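Local coordinates for type II secretion system protein C (Vibrio cholerae, PDB 2I6V) that probably serves, as a component whose PDZ domain this is, the type II secretion system that exports cholera toxin across the outer membrane, at residues 4-9 with 29-34; 71-76 with 80-85. All coordinates share one frame; numbering follows the deposited sequence.

Interaction 1 of 2, residues 4-9 with 29-34; sequences FQYVRL and PVLFES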
loop_
_atom_site.group_PDB
_atom_site.type_symbol
_atom_site.label_atom_id
_atom_site.label_comp_id
_atom_site.label_asym_id
_atom_site.label_seq_id
_atom_site.Cartn_x
_atom_site.Cartn_y
_atom_site.Cartn_z
ATOM N N PHE A 4 -2.105 5.953 -7.339
ATOM C CA PHE A 4 -1.970 5.139 -8.553
ATOM C C PHE A 4 -0.678 5.366 -9.337
ATOM O O PHE A 4 -0.309 4.535 -10.165
ATOM C CB PHE A 4 -3.195 5.310 -9.472
ATOM C CG PHE A 4 -3.372 6.702 -10.012
ATOM C CD1 PHE A 4 -2.720 7.100 -11.173
ATOM C CD2 PHE A 4 -4.219 7.606 -9.379
ATOM C CE1 PHE A 4 -2.893 8.383 -11.677
ATOM C CE2 PHE A 4 -4.399 8.886 -9.877
ATOM C CZ PHE A 4 -3.733 9.278 -11.023
ATOM N N GLN A 5 0.003 6.479 -9.080
ATOM C CA GLN A 5 1.295 6.729 -9.724
ATOM C C GLN A 5 2.365 5.800 -9.148
ATOM O O GLN A 5 3.338 5.459 -9.836
ATOM C CB GLN A 5 1.735 8.190 -9.528
ATOM C CG GLN A 5 0.765 9.232 -10.073
ATOM C CD GLN A 5 0.765 9.308 -11.593
ATOM O OE1 GLN A 5 1.546 8.630 -12.273
ATOM N NE2 GLN A 5 -0.104 10.170 -12.138
ATOM N N TYR A 6 2.159 5.391 -7.893
ATOM C CA TYR A 6 3.165 4.656 -7.114
ATOM C C TYR A 6 2.933 3.158 -7.149
ATOM O O TYR A 6 3.884 2.385 -7.152
ATOM C CB TYR A 6 3.133 5.089 -5.638
ATOM C CG TYR A 6 3.454 6.552 -5.401
ATOM C CD1 TYR A 6 4.730 6.944 -5.008
ATOM C CD2 TYR A 6 2.484 7.536 -5.569
ATOM C CE1 TYR A 6 5.031 8.275 -4.784
ATOM C CE2 TYR A 6 2.772 8.878 -5.337
ATOM C CZ TYR A 6 4.053 9.238 -4.950
ATOM O OH TYR A 6 4.349 10.572 -4.728
ATOM N N VAL A 7 1.665 2.750 -7.148
ATOM C CA VAL A 7 1.354 1.353 -6.903
ATOM C C VAL A 7 -0.052 0.997 -7.370
ATOM O O VAL A 7 -0.944 1.860 -7.432
ATOM C CB VAL A 7 1.515 1.018 -5.390
ATOM C CG1 VAL A 7 0.412 1.705 -4.564
ATOM C CG2 VAL A 7 1.494 -0.483 -5.172
ATOM N N ARG A 8 -0.239 -0.276 -7.712
ATOM C CA ARG A 8 -1.564 -0.824 -7.952
ATOM C C ARG A 8 -1.788 -1.954 -6.959
ATOM O O ARG A 8 -0.845 -2.675 -6.607
ATOM C CB ARG A 8 -1.711 -1.304 -9.401
ATOM C CG ARG A 8 -1.892 -0.126 -10.360
ATOM C CD ARG A 8 -1.842 -0.491 -11.832
ATOM N NE ARG A 8 -1.651 0.745 -12.587
ATOM C CZ ARG A 8 -1.315 0.822 -13.868
ATOM N NH1 ARG A 8 -1.174 2.021 -14.425
ATOM N NH2 ARG A 8 -1.150 -0.279 -14.595
ATOM N N LEU A 9 -3.029 -2.094 -6.498
ATOM C CA LEU A 9 -3.350 -3.080 -5.468
ATOM C C LEU A 9 -4.500 -3.978 -5.891
ATOM O O LEU A 9 -5.442 -3.532 -6.548
ATOM C CB LEU A 9 -3.729 -2.376 -4.166
ATOM C CG LEU A 9 -2.691 -1.427 -3.564
ATOM C CD1 LEU A 9 -3.295 -0.724 -2.364
ATOM C CD2 LEU A 9 -1.441 -2.212 -3.176
ATOM N N PRO A 29 7.155 4.079 -13.246
ATOM C CA PRO A 29 8.237 3.197 -12.803
ATOM C C PRO A 29 9.248 3.882 -11.896
ATOM O O PRO A 29 9.847 3.229 -11.036
ATOM C CB PRO A 29 8.914 2.773 -14.117
ATOM C CG PRO A 29 7.855 2.920 -15.145
ATOM C CD PRO A 29 7.063 4.138 -14.715
ATOM N N VAL A 30 9.462 5.179 -12.087
ATOM C CA VAL A 30 10.424 5.890 -11.247
ATOM C C VAL A 30 9.977 5.851 -9.791
ATOM O O VAL A 30 10.786 5.656 -8.882
ATOM C CB VAL A 30 10.619 7.348 -11.707
ATOM C CG1 VAL A 30 11.434 8.141 -10.666
ATOM C CG2 VAL A 30 11.322 7.364 -13.060
ATOM N N LEU A 31 8.682 6.040 -9.567
ATOM C CA LEU A 31 8.166 6.019 -8.202
ATOM C C LEU A 31 8.213 4.597 -7.631
ATOM O O LEU A 31 8.708 4.379 -6.525
ATOM C CB LEU A 31 6.740 6.568 -8.167
ATOM C CG LEU A 31 6.594 8.041 -8.554
ATOM C CD1 LEU A 31 5.133 8.456 -8.453
ATOM C CD2 LEU A 31 7.472 8.949 -7.695
ATOM N N PHE A 32 7.706 3.629 -8.387
ATOM C CA PHE A 32 7.661 2.236 -7.915
ATOM C C PHE A 32 9.063 1.714 -7.562
ATOM O O PHE A 32 9.275 1.110 -6.503
ATOM C CB PHE A 32 7.008 1.371 -8.996
ATOM C CG PHE A 32 6.702 -0.044 -8.571
ATOM C CD1 PHE A 32 5.608 -0.321 -7.745
ATOM C CD2 PHE A 32 7.482 -1.100 -9.019
ATOM C CE1 PHE A 32 5.318 -1.626 -7.375
ATOM C CE2 PHE A 32 7.202 -2.414 -8.642
ATOM C CZ PHE A 32 6.124 -2.675 -7.817
ATOM N N GLU A 33 10.031 1.972 -8.438
ATOM C CA GLU A 33 11.380 1.475 -8.194
ATOM C C GLU A 33 12.122 2.267 -7.122
ATOM O O GLU A 33 12.827 1.681 -6.296
ATOM C CB GLU A 33 12.189 1.445 -9.489
ATOM C CG GLU A 33 11.581 0.518 -10.555
ATOM C CD GLU A 33 11.666 -0.965 -10.187
ATOM O OE1 GLU A 33 12.600 -1.353 -9.448
ATOM O OE2 GLU A 33 10.806 -1.735 -10.649
ATOM N N SER A 34 11.972 3.589 -7.132
ATOM C CA SER A 34 12.707 4.428 -6.171
ATOM C C SER A 34 12.279 4.165 -4.721
ATOM O O SER A 34 13.077 4.333 -3.799
ATOM C CB SER A 34 12.635 5.918 -6.525
ATOM O OG SER A 34 11.331 6.451 -6.390
#
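Gln5 and Tyr6 meet Leu31 and Phe32 where the N-terminal turn of this PDZ domain, leading into the first strand, packs against the short helix 29-34. That helix follows strand 17-25, so the contact brings the start of the fold against the first helix after its opening hairpin. No hydrogen bond crosses between the two segments; the join is made by carbon packing and one carbonyl.

Going along 4-9, Gln5 comes first. Its CB sits 3.6 Å from Leu31 CD1, so the root of the side chain does the touching, while the amide turns to Glu2, which accepts a hydrogen bond from NE2.

Tyr6 carries most of the contact from this side. CG stands anti to the carbonyl carbon (chi1 -62°), and the ring swings out so that one face receives the leucine. Leu31 CD1 lies over the middle of that face, 3.6 Å from the ring centroid and 8° off the normal, a CH-pi contact with the methyl almost straight above the ring. The other methyl comes in nearer the rim, with Leu31 CD2 3.9 Å from Tyr6 CE1. Outside this contact, Tyr6 OH is hydrogen-bonded to Gln86 O and the ring meets that of Phe87 nearly at right angles, so the chain's C-terminal end helps fix its rotation.

Val7, next along, packs on Val23 and Leu37, two residues that Phe32 also touches. This places the phenylalanine in the same apolar layer. With CG anti to its own N (chi1 -171°), the Phe32 ring reaches back beside the Tyr6 backbone and offers its edge: Tyr6 O lies in the ring plane, 3.3 Å from Phe32 CD1.

Interaction 2 of 2, residues 71-76 with 80-85; sequences SLTVER and QHDVYI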
loop_
_atom_site.group_PDB
_atom_site.type_symbol
_atom_site.label_atom_id
_atom_site.label_comp_id
_atom_site.label_asym_id
_atom_site.label_seq_id
_atom_site.Cartn_x
_atom_site.Cartn_y
_atom_site.Cartn_z
ATOM N N SER A 71 3.522 5.636 4.727
ATOM C CA SER A 71 4.313 4.408 4.761
ATOM C C SER A 71 3.430 3.225 4.427
ATOM O O SER A 71 2.306 3.115 4.920
ATOM C CB SER A 71 4.938 4.190 6.132
ATOM O OG SER A 71 3.955 3.721 7.032
ATOM N N LEU A 72 3.946 2.335 3.594
ATOM C CA LEU A 72 3.244 1.114 3.246
ATOM C C LEU A 72 4.077 -0.037 3.791
ATOM O O LEU A 72 5.251 -0.166 3.454
ATOM C CB LEU A 72 3.139 1.015 1.728
ATOM C CG LEU A 72 2.342 -0.109 1.081
ATOM C CD1 LEU A 72 0.850 0.001 1.400
ATOM C CD2 LEU A 72 2.564 -0.051 -0.422
ATOM N N THR A 73 3.479 -0.860 4.650
ATOM C CA THR A 73 4.184 -2.012 5.183
ATOM C C THR A 73 3.927 -3.171 4.238
ATOM O O THR A 73 2.772 -3.503 3.966
ATOM C CB THR A 73 3.684 -2.391 6.593
ATOM O OG1 THR A 73 3.863 -1.280 7.485
ATOM C CG2 THR A 73 4.466 -3.596 7.130
ATOM N N VAL A 74 4.992 -3.785 3.737
ATOM C CA VAL A 74 4.816 -4.943 2.849
ATOM C C VAL A 74 5.513 -6.183 3.391
ATOM O O VAL A 74 6.460 -6.077 4.171
ATOM C CB VAL A 74 5.324 -4.672 1.421
ATOM C CG1 VAL A 74 4.614 -3.450 0.823
ATOM C CG2 VAL A 74 6.845 -4.490 1.412
ATOM N N GLU A 75 5.038 -7.347 2.962
ATOM C CA GLU A 75 5.659 -8.618 3.309
ATOM C C GLU A 75 6.279 -9.207 2.046
ATOM O O GLU A 75 5.625 -9.283 1.003
ATOM C CB GLU A 75 4.611 -9.570 3.874
ATOM C CG GLU A 75 5.168 -10.736 4.662
ATOM C CD GLU A 75 4.116 -11.335 5.576
ATOM O OE1 GLU A 75 3.149 -11.925 5.051
ATOM O OE2 GLU A 75 4.236 -11.193 6.816
ATOM N N ARG A 76 7.545 -9.610 2.152
ATOM C CA ARG A 76 8.301 -10.137 1.034
ATOM C C ARG A 76 9.217 -11.223 1.588
ATOM O O ARG A 76 9.986 -10.973 2.511
ATOM C CB ARG A 76 9.121 -9.015 0.371
ATOM C CG ARG A 76 9.915 -9.458 -0.845
ATOM C CD ARG A 76 10.916 -8.379 -1.254
ATOM N NE ARG A 76 10.222 -7.134 -1.548
ATOM C CZ ARG A 76 10.797 -5.937 -1.567
ATOM N NH1 ARG A 76 12.092 -5.819 -1.303
ATOM N NH2 ARG A 76 10.069 -4.856 -1.838
ATOM N N GLN A 80 8.671 -8.493 6.936
ATOM C CA GLN A 80 8.021 -7.205 6.686
ATOM C C GLN A 80 9.003 -6.040 6.692
ATOM O O GLN A 80 9.983 -6.031 7.445
ATOM C CB GLN A 80 6.899 -6.965 7.694
ATOM C CG GLN A 80 5.692 -7.889 7.495
ATOM C CD GLN A 80 4.536 -7.563 8.421
ATOM O OE1 GLN A 80 4.601 -6.616 9.200
ATOM N NE2 GLN A 80 3.464 -8.346 8.332
ATOM N N HIS A 81 8.745 -5.060 5.834
ATOM C CA HIS A 81 9.432 -3.787 5.952
ATOM C C HIS A 81 8.545 -2.654 5.462
ATOM O O HIS A 81 7.521 -2.885 4.811
ATOM C CB HIS A 81 10.761 -3.791 5.201
ATOM C CG HIS A 81 10.618 -3.669 3.718
ATOM N ND1 HIS A 81 10.390 -4.754 2.902
ATOM C CD2 HIS A 81 10.693 -2.592 2.901
ATOM C CE1 HIS A 81 10.320 -4.351 1.645
ATOM N NE2 HIS A 81 10.500 -3.042 1.617
ATOM N N ASP A 82 8.950 -1.430 5.783
ATOM C CA ASP A 82 8.159 -0.263 5.433
ATOM C C ASP A 82 8.723 0.424 4.201
ATOM O O ASP A 82 9.943 0.605 4.074
ATOM C CB ASP A 82 8.112 0.717 6.604
ATOM C CG ASP A 82 7.195 0.244 7.715
ATOM O OD1 ASP A 82 6.492 -0.774 7.514
ATOM O OD2 ASP A 82 7.180 0.882 8.787
ATOM N N VAL A 83 7.815 0.774 3.297
ATOM C CA VAL A 83 8.125 1.498 2.083
ATOM C C VAL A 83 7.657 2.928 2.294
ATOM O O VAL A 83 6.535 3.173 2.736
ATOM C CB VAL A 83 7.382 0.868 0.899
ATOM C CG1 VAL A 83 7.477 1.745 -0.323
ATOM C CG2 VAL A 83 7.947 -0.533 0.617
ATOM N N TYR A 84 8.539 3.875 2.009
ATOM C CA TYR A 84 8.228 5.266 2.250
ATOM C C TYR A 84 7.829 5.968 0.964
ATOM O O TYR A 84 8.606 6.057 0.011
ATOM C CB TYR A 84 9.399 5.946 2.949
ATOM C CG TYR A 84 9.760 5.225 4.227
ATOM C CD1 TYR A 84 8.961 5.348 5.358
ATOM C CD2 TYR A 84 10.872 4.395 4.293
ATOM C CE1 TYR A 84 9.271 4.680 6.530
ATOM C CE2 TYR A 84 11.194 3.722 5.462
ATOM C CZ TYR A 84 10.389 3.870 6.576
ATOM O OH TYR A 84 10.700 3.207 7.741
ATOM N N ILE A 85 6.585 6.423 0.944
ATOM C CA ILE A 85 6.033 7.135 -0.186
ATOM C C ILE A 85 6.073 8.643 0.078
ATOM O O ILE A 85 5.527 9.123 1.071
ATOM C CB ILE A 85 4.587 6.651 -0.454
ATOM C CG1 ILE A 85 4.612 5.264 -1.110
ATOM C CG2 ILE A 85 3.819 7.648 -1.315
ATOM C CD1 ILE A 85 3.268 4.556 -1.098
#
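Leu72 and Val83 form a hydrogen-bonded pair of the antiparallel hairpin that ends this PDZ domain, its two strands running at 150° to each other, with bonds of 2.9 Å from Leu72 N to Val83 O and 2.7 Å from Val83 N to Leu72 O. Val74 and His81 make the next such pair. Thr73-Asp82, non-hydrogen-bonded, lies between them.

On the face bearing Thr73, Glu75, Gln80 and Asp82 the chemistry is polar. Thr73 OG1 donates to Asp82 OD1 over 2.7 Å, arriving from above the carboxylate plane, 38° out of it. Gln80 lies across Glu75, and its NE2 makes a weak bond of 3.3 Å to Glu75 OE2, the amide and carboxylate planes inclined to each other.

The other face is apolar through Leu72, Val74 and Val83 but also carries the His81 ring. Val74 CG2 touches Val83 CG2 at 4.2 Å and comes over the face of the imidazole, 3.5 Å from His81 CE1. Chi1 of 76° tucks that ring between its own backbone N and carbonyl carbon, alongside Val74. Arg76 bends round so that NH2 lies at the ring edge, 3.5 Å from His81 CE1, which sits over one guanidinium face.

Because Arg76 NH2 also forms a salt bridge with Asp41 and a hydrogen bond with Gly36 O, the guanidinium is held beside the imidazole, and its positive charge would probably disfavour a second one on His81.

In the fold
The two contacts lie in the same small PDZ domain, their centres about 13 Å apart, and both reach its antiparallel sheet. Interaction 2 joins neighbouring strands within that sheet, so main-chain hydrogen bonds dominate, with polar side chains on one face and valines, a leucine and a histidine on the other. Interaction 1 brings a helix against the turn leading into a strand and relies on apolar and ring contacts instead. Both are partly buried: Tyr6 and Phe32 are buried in the first, Leu72, Val74 and Val83 in the second, which also reaches the surface at Gln80 and Tyr84. They touch directly where Tyr6 CE1 meets Ile85 CG2 at 3.7 Å, linking the N-terminal turn to the last strand.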